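Side-chain contacts in trehalose-6-phosphate phosphatase (Candida albicans, PDB 5DXF), which belongs to glycosyltransferase family 20 and has the GT-B type of architecture, two Rossmann-like domains facing each other across a cleft: residues 181-184 with 185-189; 237-241 with 242-246; 260-263 with 264-268; 279-282 with 283-286. All coordinates share one frame; numbering follows the deposited sequence.

Interaction 1: 181-184 with 185-189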
loop_
_atom_site.group_PDB
_atom_site.type_symbol
_atom_site.label_atom_id
_atom_site.label_comp_id
_atom_site.label_asym_id
_atom_site.label_seq_id
_atom_site.Cartn_x
_atom_site.Cartn_y
_atom_site.Cartn_z
ATOM N N VAL A 181 -10.872 -12.119 16.413
ATOM C CA VAL A 181 -11.282 -13.500 16.181
ATOM C C VAL A 181 -12.682 -13.553 15.572
ATOM O O VAL A 181 -12.924 -14.339 14.661
ATOM C CB VAL A 181 -11.249 -14.339 17.483
ATOM C CG1 VAL A 181 -11.768 -15.744 17.230
ATOM C CG2 VAL A 181 -9.839 -14.394 18.053
ATOM N N LYS A 182 -13.592 -12.709 16.061
ATOM C CA LYS A 182 -14.947 -12.657 15.503
ATOM C C LYS A 182 -14.929 -12.286 14.021
ATOM O O LYS A 182 -15.586 -12.930 13.203
ATOM C CB LYS A 182 -15.822 -11.662 16.269
ATOM C CG LYS A 182 -16.086 -12.026 17.722
ATOM C CD LYS A 182 -17.511 -11.649 18.105
ATOM C CE LYS A 182 -17.621 -11.284 19.579
ATOM N NZ LYS A 182 -17.346 -12.436 20.480
ATOM N N PHE A 183 -14.181 -11.234 13.698
ATOM C CA PHE A 183 -13.958 -10.788 12.322
ATOM C C PHE A 183 -13.549 -11.945 11.413
ATOM O O PHE A 183 -14.214 -12.240 10.397
ATOM C CB PHE A 183 -12.877 -9.704 12.318
ATOM C CG PHE A 183 -12.822 -8.879 11.062
ATOM C CD1 PHE A 183 -13.631 -7.767 10.925
ATOM C CD2 PHE A 183 -11.924 -9.178 10.044
ATOM C CE1 PHE A 183 -13.580 -6.989 9.790
ATOM C CE2 PHE A 183 -11.867 -8.394 8.897
ATOM C CZ PHE A 183 -12.699 -7.298 8.775
ATOM N N ASN A 184 -12.449 -12.599 11.785
ATOM C CA ASN A 184 -11.979 -13.775 11.047
ATOM C C ASN A 184 -13.026 -14.893 10.945
ATOM O O ASN A 184 -13.163 -15.542 9.903
ATOM C CB ASN A 184 -10.709 -14.330 11.694
ATOM C CG ASN A 184 -9.500 -13.437 11.476
ATOM O OD1 ASN A 184 -8.662 -13.703 10.612
ATOM N ND2 ASN A 184 -9.399 -12.376 12.266
ATOM N N GLU A 185 -13.757 -15.115 12.035
ATOM C CA GLU A 185 -14.796 -16.145 12.089
ATOM C C GLU A 185 -15.909 -15.883 11.089
ATOM O O GLU A 185 -16.409 -16.805 10.441
ATOM C CB GLU A 185 -15.385 -16.236 13.500
ATOM C CG GLU A 185 -14.708 -17.261 14.389
ATOM C CD GLU A 185 -15.288 -17.277 15.785
ATOM O OE1 GLU A 185 -16.215 -16.481 16.046
ATOM O OE2 GLU A 185 -14.819 -18.079 16.622
ATOM N N ALA A 186 -16.296 -14.618 10.980
ATOM C CA ALA A 186 -17.317 -14.218 10.030
ATOM C C ALA A 186 -16.799 -14.394 8.609
ATOM O O ALA A 186 -17.539 -14.875 7.738
ATOM C CB ALA A 186 -17.747 -12.785 10.279
ATOM N N TYR A 187 -15.533 -14.037 8.376
ATOM C CA TYR A 187 -14.959 -14.255 7.044
ATOM C C TYR A 187 -15.038 -15.742 6.663
ATOM O O TYR A 187 -15.631 -16.081 5.631
ATOM C CB TYR A 187 -13.520 -13.725 6.960
ATOM C CG TYR A 187 -13.468 -12.285 6.480
ATOM C CD1 TYR A 187 -12.613 -11.891 5.461
ATOM C CD2 TYR A 187 -14.312 -11.330 7.028
ATOM C CE1 TYR A 187 -12.587 -10.580 5.024
ATOM C CE2 TYR A 187 -14.293 -10.021 6.597
ATOM C CZ TYR A 187 -13.431 -9.648 5.597
ATOM O OH TYR A 187 -13.422 -8.335 5.178
ATOM N N LEU A 188 -14.490 -16.619 7.509
ATOM C CA LEU A 188 -14.591 -18.073 7.294
ATOM C C LEU A 188 -16.026 -18.531 7.028
ATOM O O LEU A 188 -16.283 -19.269 6.073
ATOM C CB LEU A 188 -14.041 -18.851 8.497
ATOM C CG LEU A 188 -14.403 -20.347 8.567
ATOM C CD1 LEU A 188 -13.916 -21.121 7.340
ATOM C CD2 LEU A 188 -13.878 -20.998 9.842
ATOM N N ASN A 189 -16.937 -18.103 7.900
ATOM C CA ASN A 189 -18.370 -18.370 7.786
ATOM C C ASN A 189 -18.920 -18.099 6.390
ATOM O O ASN A 189 -19.503 -18.984 5.756
ATOM C CB ASN A 189 -19.130 -17.531 8.821
ATOM C CG ASN A 189 -20.640 -17.578 8.631
ATOM O OD1 ASN A 189 -21.201 -16.844 7.814
ATOM N ND2 ASN A 189 -21.308 -18.432 9.402
#
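Phe183 swings its ring away from its own backbone N (chi1 -163°) while Tyr187, four residues on, turns chi1 to -91°, and with these torsions the two rings run out together from the same flank of helix 173-194. This is an i/i+4 aromatic pair of an alpha-helix. The planes are only 25° apart yet slid past one another, with centroids 4.9 Å apart, and share little of their faces: CE2 of Phe183 meets CE2 of Tyr187 at 3.7 Å, and Tyr187 CD2 lies over one face of the phenylalanine. Two flat, largely apolar side chains suit this buried flank, where Trp88 and Val138 of neighbouring strands and Leu208 of a loop also pack. The tyrosine adds a polar end, and its OH is hydrogen-bonded to Met37 O.

A different flank faces solvent. Here Glu185, its chain straight from CG on, slants across Val181 and brings OE2 to 3.9 Å from Val181 CG1, a loose contact of carboxylate oxygen and methyl at van der Waals range; both residues lie toward the surface, Glu185 being exposed. The amide of buried Asn184 turns back along the helix, ND2 bonding to Tyr180 O. Among the backbone bonds that join the turns, the straightest is the one from Leu188 N to Asn184 O, 2.9 Å long.

Interaction 2: 237-241 with 242-246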
loop_
_atom_site.group_PDB
_atom_site.type_symbol
_atom_site.label_atom_id
_atom_site.label_comp_id
_atom_site.label_asym_id
_atom_site.label_seq_id
_atom_site.Cartn_x
_atom_site.Cartn_y
_atom_site.Cartn_z
ATOM N N TYR A 237 10.599 -8.105 17.292
ATOM C CA TYR A 237 9.378 -7.322 17.406
ATOM C C TYR A 237 8.143 -8.208 17.474
ATOM O O TYR A 237 7.194 -7.902 18.192
ATOM C CB TYR A 237 9.264 -6.344 16.234
ATOM C CG TYR A 237 9.716 -4.949 16.581
ATOM C CD1 TYR A 237 8.847 -4.055 17.188
ATOM C CD2 TYR A 237 11.011 -4.528 16.313
ATOM C CE1 TYR A 237 9.249 -2.779 17.516
ATOM C CE2 TYR A 237 11.425 -3.250 16.637
ATOM C CZ TYR A 237 10.539 -2.381 17.238
ATOM O OH TYR A 237 10.947 -1.109 17.561
ATOM N N PHE A 238 8.165 -9.312 16.735
ATOM C CA PHE A 238 7.000 -10.181 16.647
ATOM C C PHE A 238 6.719 -10.927 17.951
ATOM O O PHE A 238 5.567 -11.253 18.247
ATOM C CB PHE A 238 7.166 -11.186 15.501
ATOM C CG PHE A 238 5.914 -11.953 15.189
ATOM C CD1 PHE A 238 4.910 -11.376 14.430
ATOM C CD2 PHE A 238 5.737 -13.243 15.664
ATOM C CE1 PHE A 238 3.752 -12.071 14.146
ATOM C CE2 PHE A 238 4.579 -13.945 15.383
ATOM C CZ PHE A 238 3.586 -13.356 14.623
ATOM N N ARG A 239 7.757 -11.167 18.734
ATOM C CA ARG A 239 7.647 -11.889 19.990
ATOM C C ARG A 239 6.776 -11.149 20.994
ATOM O O ARG A 239 6.215 -11.740 21.896
ATOM C CB ARG A 239 9.032 -12.153 20.575
ATOM C CG ARG A 239 9.797 -13.250 19.859
ATOM C CD ARG A 239 10.537 -14.163 20.811
ATOM N NE ARG A 239 11.564 -13.455 21.558
ATOM C CZ ARG A 239 12.708 -13.031 21.046
ATOM N NH1 ARG A 239 12.988 -13.251 19.774
ATOM N NH2 ARG A 239 13.570 -12.390 21.813
ATOM N N CYS A 240 6.682 -9.843 20.834
ATOM C CA CYS A 240 5.937 -8.999 21.742
ATOM C C CYS A 240 4.480 -9.379 21.788
ATOM O O CYS A 240 3.834 -9.235 22.804
ATOM C CB CYS A 240 6.074 -7.547 21.332
ATOM S SG CYS A 240 7.777 -6.990 21.276
ATOM N N LEU A 241 3.979 -9.881 20.681
ATOM C CA LEU A 241 2.583 -10.216 20.606
ATOM C C LEU A 241 2.234 -11.376 21.513
ATOM O O LEU A 241 2.873 -12.405 21.507
ATOM C CB LEU A 241 2.202 -10.535 19.170
ATOM C CG LEU A 241 2.370 -9.415 18.151
ATOM C CD1 LEU A 241 2.167 -9.952 16.748
ATOM C CD2 LEU A 241 1.380 -8.311 18.433
ATOM N N SER A 242 1.182 -11.182 22.278
ATOM C CA SER A 242 0.656 -12.179 23.175
ATOM C C SER A 242 0.133 -13.393 22.429
ATOM O O SER A 242 0.255 -14.519 22.893
ATOM C CB SER A 242 -0.422 -11.548 24.032
ATOM O OG SER A 242 -0.100 -10.191 24.248
ATOM N N LYS A 243 -0.470 -13.145 21.278
ATOM C CA LYS A 243 -1.067 -14.187 20.467
ATOM C C LYS A 243 -0.145 -14.675 19.361
ATOM O O LYS A 243 -0.565 -15.379 18.463
ATOM C CB LYS A 243 -2.387 -13.701 19.893
ATOM C CG LYS A 243 -3.337 -13.165 20.944
ATOM C CD LYS A 243 -3.970 -14.287 21.739
ATOM C CE LYS A 243 -4.693 -13.743 22.947
ATOM N NZ LYS A 243 -4.973 -14.819 23.927
ATOM N N ARG A 244 1.109 -14.271 19.431
ATOM C CA ARG A 244 2.095 -14.524 18.376
ATOM C C ARG A 244 1.990 -15.915 17.740
ATOM O O ARG A 244 2.025 -16.054 16.509
ATOM C CB ARG A 244 3.505 -14.324 18.937
ATOM C CG ARG A 244 3.789 -15.155 20.186
ATOM C CD ARG A 244 5.068 -14.740 20.893
ATOM N NE ARG A 244 5.266 -15.497 22.130
ATOM C CZ ARG A 244 6.206 -15.238 23.035
ATOM N NH1 ARG A 244 7.051 -14.231 22.856
ATOM N NH2 ARG A 244 6.301 -15.988 24.124
ATOM N N SER A 245 1.887 -16.945 18.561
ATOM C CA SER A 245 1.769 -18.291 18.038
ATOM C C SER A 245 0.494 -18.481 17.237
ATOM O O SER A 245 0.516 -19.090 16.174
ATOM C CB SER A 245 1.859 -19.318 19.157
ATOM O OG SER A 245 1.034 -18.964 20.243
ATOM N N GLN A 246 -0.625 -17.975 17.729
ATOM C CA GLN A 246 -1.847 -18.106 16.951
ATOM C C GLN A 246 -1.777 -17.362 15.615
ATOM O O GLN A 246 -2.269 -17.860 14.621
ATOM C CB GLN A 246 -3.107 -17.757 17.744
ATOM C CG GLN A 246 -2.884 -16.926 18.985
ATOM C CD GLN A 246 -2.065 -17.637 20.019
ATOM O OE1 GLN A 246 -0.898 -17.921 19.794
ATOM N NE2 GLN A 246 -2.667 -17.922 21.163
#
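Phe238 and Arg244 pass each other at an angle, the plane of the phenylalanine ring 28° from that of the guanidinium. The guanidinium itself does not stack on the ring; CB of Arg244 touches Phe238 CE2 at 3.7 Å, while the carbonyl O of Arg244 sits at the ring edge, near its plane, 3.5 Å from CE2. Arg244 places CG between its backbone N and carbonyl carbon (chi1 54°) and then runs straight to NE, which lays its alkyl part along the chain before it: CG lies 3.2 Å from Leu241 O, and NH1 arrives at Arg239 O, 2.8 Å away, in a bent and therefore weak hydrogen bond. A long cationic chain fits a turn whose carbonyls face it. Arg239 and Arg244 cross with their guanidinium planes 47° apart, and the CB of Arg239 lies 3.7 Å from Arg244 NH1.

Two consecutive type I turns, 238-241 and 241-244, link helix 235-238 to helix 244-251, with Lys243 at the N-cap of the second. Leu241 packs inward on Tyr151, Val155 and Leu156 of helix 147-160, Phe238 leans on Phe232 and on Leu248 of helix 244-251, and Lys243 makes a cation-pi contact with Trp177 of helix 173-194.

Interaction 3: 260-263 with 264-268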
loop_
_atom_site.group_PDB
_atom_site.type_symbol
_atom_site.label_atom_id
_atom_site.label_comp_id
_atom_site.label_asym_id
_atom_site.label_seq_id
_atom_site.Cartn_x
_atom_site.Cartn_y
_atom_site.Cartn_z
ATOM N N GLN A 260 6.299 -8.477 -0.118
ATOM C CA GLN A 260 6.760 -7.409 -0.999
ATOM C C GLN A 260 8.275 -7.445 -1.165
ATOM O O GLN A 260 8.800 -7.189 -2.252
ATOM C CB GLN A 260 6.332 -6.041 -0.452
ATOM C CG GLN A 260 4.852 -5.907 -0.106
ATOM C CD GLN A 260 3.975 -5.655 -1.320
ATOM O OE1 GLN A 260 4.427 -5.747 -2.460
ATOM N NE2 GLN A 260 2.710 -5.329 -1.076
ATOM N N SER A 261 8.979 -7.797 -0.100
ATOM C CA SER A 261 10.433 -7.730 -0.099
ATOM C C SER A 261 11.118 -8.913 0.580
ATOM O O SER A 261 10.510 -9.635 1.339
ATOM C CB SER A 261 10.893 -6.399 0.492
ATOM O OG SER A 261 12.223 -6.472 0.944
ATOM N N ASP A 262 12.386 -9.108 0.260
ATOM C CA ASP A 262 13.196 -10.225 0.741
ATOM C C ASP A 262 13.263 -10.266 2.266
ATOM O O ASP A 262 13.141 -11.333 2.881
ATOM C CB ASP A 262 14.608 -10.129 0.151
ATOM C CG ASP A 262 15.491 -11.302 0.536
ATOM O OD1 ASP A 262 15.023 -12.456 0.458
ATOM O OD2 ASP A 262 16.660 -11.065 0.914
ATOM N N SER A 263 13.455 -9.095 2.866
ATOM C CA SER A 263 13.603 -8.975 4.311
ATOM C C SER A 263 12.382 -9.494 5.061
ATOM O O SER A 263 12.514 -10.114 6.116
ATOM C CB SER A 263 13.868 -7.519 4.697
ATOM O OG SER A 263 12.784 -6.690 4.324
ATOM N N PHE A 264 11.197 -9.245 4.514
ATOM C CA PHE A 264 9.955 -9.649 5.170
ATOM C C PHE A 264 9.827 -11.173 5.139
ATOM O O PHE A 264 9.360 -11.792 6.098
ATOM C CB PHE A 264 8.732 -9.001 4.500
ATOM C CG PHE A 264 8.842 -7.505 4.305
ATOM C CD1 PHE A 264 9.718 -6.733 5.059
ATOM C CD2 PHE A 264 8.049 -6.874 3.361
ATOM C CE1 PHE A 264 9.804 -5.365 4.863
ATOM C CE2 PHE A 264 8.129 -5.509 3.163
ATOM C CZ PHE A 264 9.008 -4.755 3.915
ATOM N N GLN A 265 10.244 -11.759 4.020
ATOM C CA GLN A 265 10.294 -13.208 3.855
ATOM C C GLN A 265 11.231 -13.837 4.885
ATOM O O GLN A 265 10.857 -14.785 5.596
ATOM C CB GLN A 265 10.741 -13.562 2.428
ATOM C CG GLN A 265 10.762 -15.052 2.113
ATOM C CD GLN A 265 11.318 -15.353 0.730
ATOM O OE1 GLN A 265 11.441 -14.463 -0.108
ATOM N NE2 GLN A 265 11.660 -16.615 0.492
ATOM N N ARG A 266 12.444 -13.294 4.969
ATOM C CA ARG A 266 13.433 -13.783 5.926
ATOM C C ARG A 266 12.925 -13.672 7.364
ATOM O O ARG A 266 13.098 -14.596 8.167
ATOM C CB ARG A 266 14.753 -13.020 5.768
ATOM C CG ARG A 266 15.384 -13.166 4.387
ATOM C CD ARG A 266 16.763 -12.519 4.301
ATOM N NE ARG A 266 16.742 -11.099 4.641
ATOM C CZ ARG A 266 17.760 -10.268 4.442
ATOM N NH1 ARG A 266 18.884 -10.709 3.894
ATOM N NH2 ARG A 266 17.653 -8.991 4.786
ATOM N N HIS A 267 12.287 -12.549 7.678
ATOM C CA HIS A 267 11.763 -12.314 9.021
ATOM C C HIS A 267 10.632 -13.273 9.372
ATOM O O HIS A 267 10.551 -13.758 10.501
ATOM C CB HIS A 267 11.284 -10.871 9.162
ATOM C CG HIS A 267 12.395 -9.867 9.151
ATOM N ND1 HIS A 267 12.190 -8.534 8.876
ATOM C CD2 HIS A 267 13.721 -10.009 9.382
ATOM C CE1 HIS A 267 13.345 -7.895 8.935
ATOM N NE2 HIS A 267 14.288 -8.765 9.242
ATOM N N PHE A 268 9.758 -13.538 8.405
ATOM C CA PHE A 268 8.657 -14.465 8.629
ATOM C C PHE A 268 9.183 -15.870 8.869
ATOM O O PHE A 268 8.719 -16.566 9.773
ATOM C CB PHE A 268 7.692 -14.461 7.447
ATOM C CG PHE A 268 6.575 -15.455 7.579
ATOM C CD1 PHE A 268 5.468 -15.170 8.357
ATOM C CD2 PHE A 268 6.633 -16.674 6.924
ATOM C CE1 PHE A 268 4.440 -16.080 8.482
ATOM C CE2 PHE A 268 5.608 -17.589 7.044
ATOM C CZ PHE A 268 4.509 -17.290 7.824
#
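Ser261 and Phe264 meet at the start of helix 262-274, where CB of the serine stands over one face of the ring, 4.1 Å from its centroid, in a CH-pi contact. Gln260 CB approaches the edge of the same ring. A serine is small enough to lie over the ring, and its chi1 of 159° turns the hydroxyl to Ser263 OG in a weak bond of 3.4 Å. Ser263 takes another rotamer, which leaves its OG 3.2 Å from Phe264 CD1.

On the exposed side, Asp262 swings its carboxylate along the helix (chi1 -177°) toward Arg266. OD2 lies over a face of the guanidinium, 3.7 Å from NE, a long salt bridge of charge alone in which no N-H is directed at the oxygen. His267 sets its ring over Ser263 O, the oxygen that also accepts its backbone N-H at 2.9 Å.

The amide of Gln260 bonds to Ile299 N and His229 O, and OE1 of Gln265 to Thr296 OG1, as befits buried polar groups. Ser261 at the N-cap, with one residue between it and the end of strand 256-259, marks the strand-to-helix connection of a Rossmann-like domain.

Interaction 4: 279-282 with 283-286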
loop_
_atom_site.group_PDB
_atom_site.type_symbol
_atom_site.label_atom_id
_atom_site.label_comp_id
_atom_site.label_asym_id
_atom_site.label_seq_id
_atom_site.Cartn_x
_atom_site.Cartn_y
_atom_site.Cartn_z
ATOM N N GLU A 279 10.169 -26.398 11.192
ATOM C CA GLU A 279 11.497 -26.456 10.593
ATOM C C GLU A 279 11.535 -25.749 9.240
ATOM O O GLU A 279 10.668 -25.968 8.390
ATOM C CB GLU A 279 11.945 -27.909 10.447
ATOM C CG GLU A 279 13.442 -28.070 10.381
ATOM C CD GLU A 279 13.878 -29.510 10.494
ATOM O OE1 GLU A 279 13.017 -30.412 10.398
ATOM O OE2 GLU A 279 15.086 -29.735 10.688
ATOM N N VAL A 280 12.553 -24.914 9.045
ATOM C CA VAL A 280 12.574 -23.965 7.933
ATOM C C VAL A 280 13.845 -24.006 7.079
ATOM O O VAL A 280 14.903 -24.451 7.537
ATOM C CB VAL A 280 12.410 -22.518 8.457
ATOM C CG1 VAL A 280 11.212 -22.421 9.386
ATOM C CG2 VAL A 280 13.673 -22.067 9.181
ATOM N N ASN A 281 13.720 -23.556 5.830
ATOM C CA ASN A 281 14.871 -23.189 5.002
ATOM C C ASN A 281 14.525 -21.908 4.232
ATOM O O ASN A 281 13.449 -21.343 4.438
ATOM C CB ASN A 281 15.280 -24.335 4.060
ATOM C CG ASN A 281 14.512 -24.341 2.744
ATOM O OD1 ASN A 281 13.350 -23.954 2.685
ATOM N ND2 ASN A 281 15.168 -24.795 1.680
ATOM N N ARG A 282 15.410 -21.459 3.345
ATOM C CA ARG A 282 15.295 -20.122 2.745
ATOM C C ARG A 282 13.997 -19.838 1.967
ATOM O O ARG A 282 13.598 -18.680 1.853
ATOM C CB ARG A 282 16.490 -19.860 1.820
ATOM C CG ARG A 282 16.515 -20.704 0.559
ATOM C CD ARG A 282 17.709 -20.365 -0.327
ATOM N NE ARG A 282 17.550 -19.098 -1.039
ATOM C CZ ARG A 282 18.300 -18.726 -2.072
ATOM N NH1 ARG A 282 19.257 -19.526 -2.520
ATOM N NH2 ARG A 282 18.090 -17.557 -2.665
ATOM N N ASP A 283 13.347 -20.868 1.431
ATOM C CA ASP A 283 12.109 -20.661 0.673
ATOM C C ASP A 283 10.937 -21.447 1.250
ATOM O O ASP A 283 9.785 -21.231 0.870
ATOM C CB ASP A 283 12.294 -21.047 -0.800
ATOM C CG ASP A 283 13.287 -20.160 -1.524
ATOM O OD1 ASP A 283 13.308 -18.939 -1.262
ATOM O OD2 ASP A 283 14.045 -20.691 -2.362
ATOM N N SER A 284 11.231 -22.351 2.172
ATOM C CA SER A 284 10.203 -23.217 2.723
ATOM C C SER A 284 10.113 -23.222 4.233
ATOM O O SER A 284 11.116 -23.310 4.926
ATOM C CB SER A 284 10.404 -24.648 2.242
ATOM O OG SER A 284 9.496 -24.961 1.208
ATOM N N VAL A 285 8.889 -23.147 4.728
ATOM C CA VAL A 285 8.615 -23.365 6.142
ATOM C C VAL A 285 7.839 -24.664 6.225
ATOM O O VAL A 285 6.785 -24.787 5.611
ATOM C CB VAL A 285 7.799 -22.213 6.781
ATOM C CG1 VAL A 285 7.238 -22.633 8.135
ATOM C CG2 VAL A 285 8.642 -20.954 6.909
ATOM N N SER A 286 8.351 -25.648 6.953
ATOM C CA SER A 286 7.659 -26.927 6.977
ATOM C C SER A 286 7.112 -27.282 8.350
ATOM O O SER A 286 7.839 -27.317 9.344
ATOM C CB SER A 286 8.571 -28.044 6.481
ATOM O OG SER A 286 7.789 -29.117 5.991
#
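Segments 279-282 and 283-286 run almost exactly antiparallel, 172° apart end to end, pairing Glu279 with Ser286 in a hydrogen-bonded pair and Val280 with Val285 in a non-hydrogen-bonded one. Ser286 N reaches Glu279 O at 2.7 Å; the return bond from Glu279 N to Ser286 O is weak. Val280 and Val285 project from the same face of the sheet as neighbours, and a chi1 of -51° in Val280 turns its CG1 to Val285 CG2, 3.9 Å away. The beta branch of valine suits an extended strand, and its apolar surface suits packing on a helix: here both valines rest on Ile269 of helix 262-274.

The pair belongs to a beta hairpin with a two-residue loop, Arg282 and Asp283, at the edge of the mixed sheet of the domain. Asn281 closes the turn. Its backbone N donates to Ser284 O at 2.8 Å, while its side chain, with chi1 at 86°, folds over the loop until OD1 accepts from Ser284 N at 2.7 Å and, weakly, from Asp283 N at 3.3 Å. The bond to Asp283 makes this an Asx turn, and an asparagine suits the place because one carbonyl oxygen can serve two N-H groups of the turn.

Arg282 and Asp283, polar and exposed as loop residues usually are, extend alongside each other, with Arg282 NE 4.1 Å from Asp283 OD2, a distance too long for a salt bridge. On the face opposite the valines Ser286 turns its OG to Thr290 O, and Ser284 sends its own, weakly, to Ile292 O of the adjoining strand.

Overall arrangement
Interactions 1 to 4 follow one another along the chain. Interactions 1, 2 and 3 are partly buried, each with an inner flank of aromatic or aliphatic groups and an outer one of charged chains; interaction 4 is a surface contact, carried chiefly by hydrogen bonds of the backbone and of the Asn281 side-chain oxygen. Interaction 1 lies inside one helix, interaction 2 joins two helices through turns, and interaction 3 starts a helix. Only interactions 3 and 4 touch: Gln265 NE2 lies 3.1 Å from Arg282 O and is weakly bonded to Asp283 OD1, joining helix 262-274 to the hairpin that follows it. The centres of interactions 1 and 4 are about 28 Å apart.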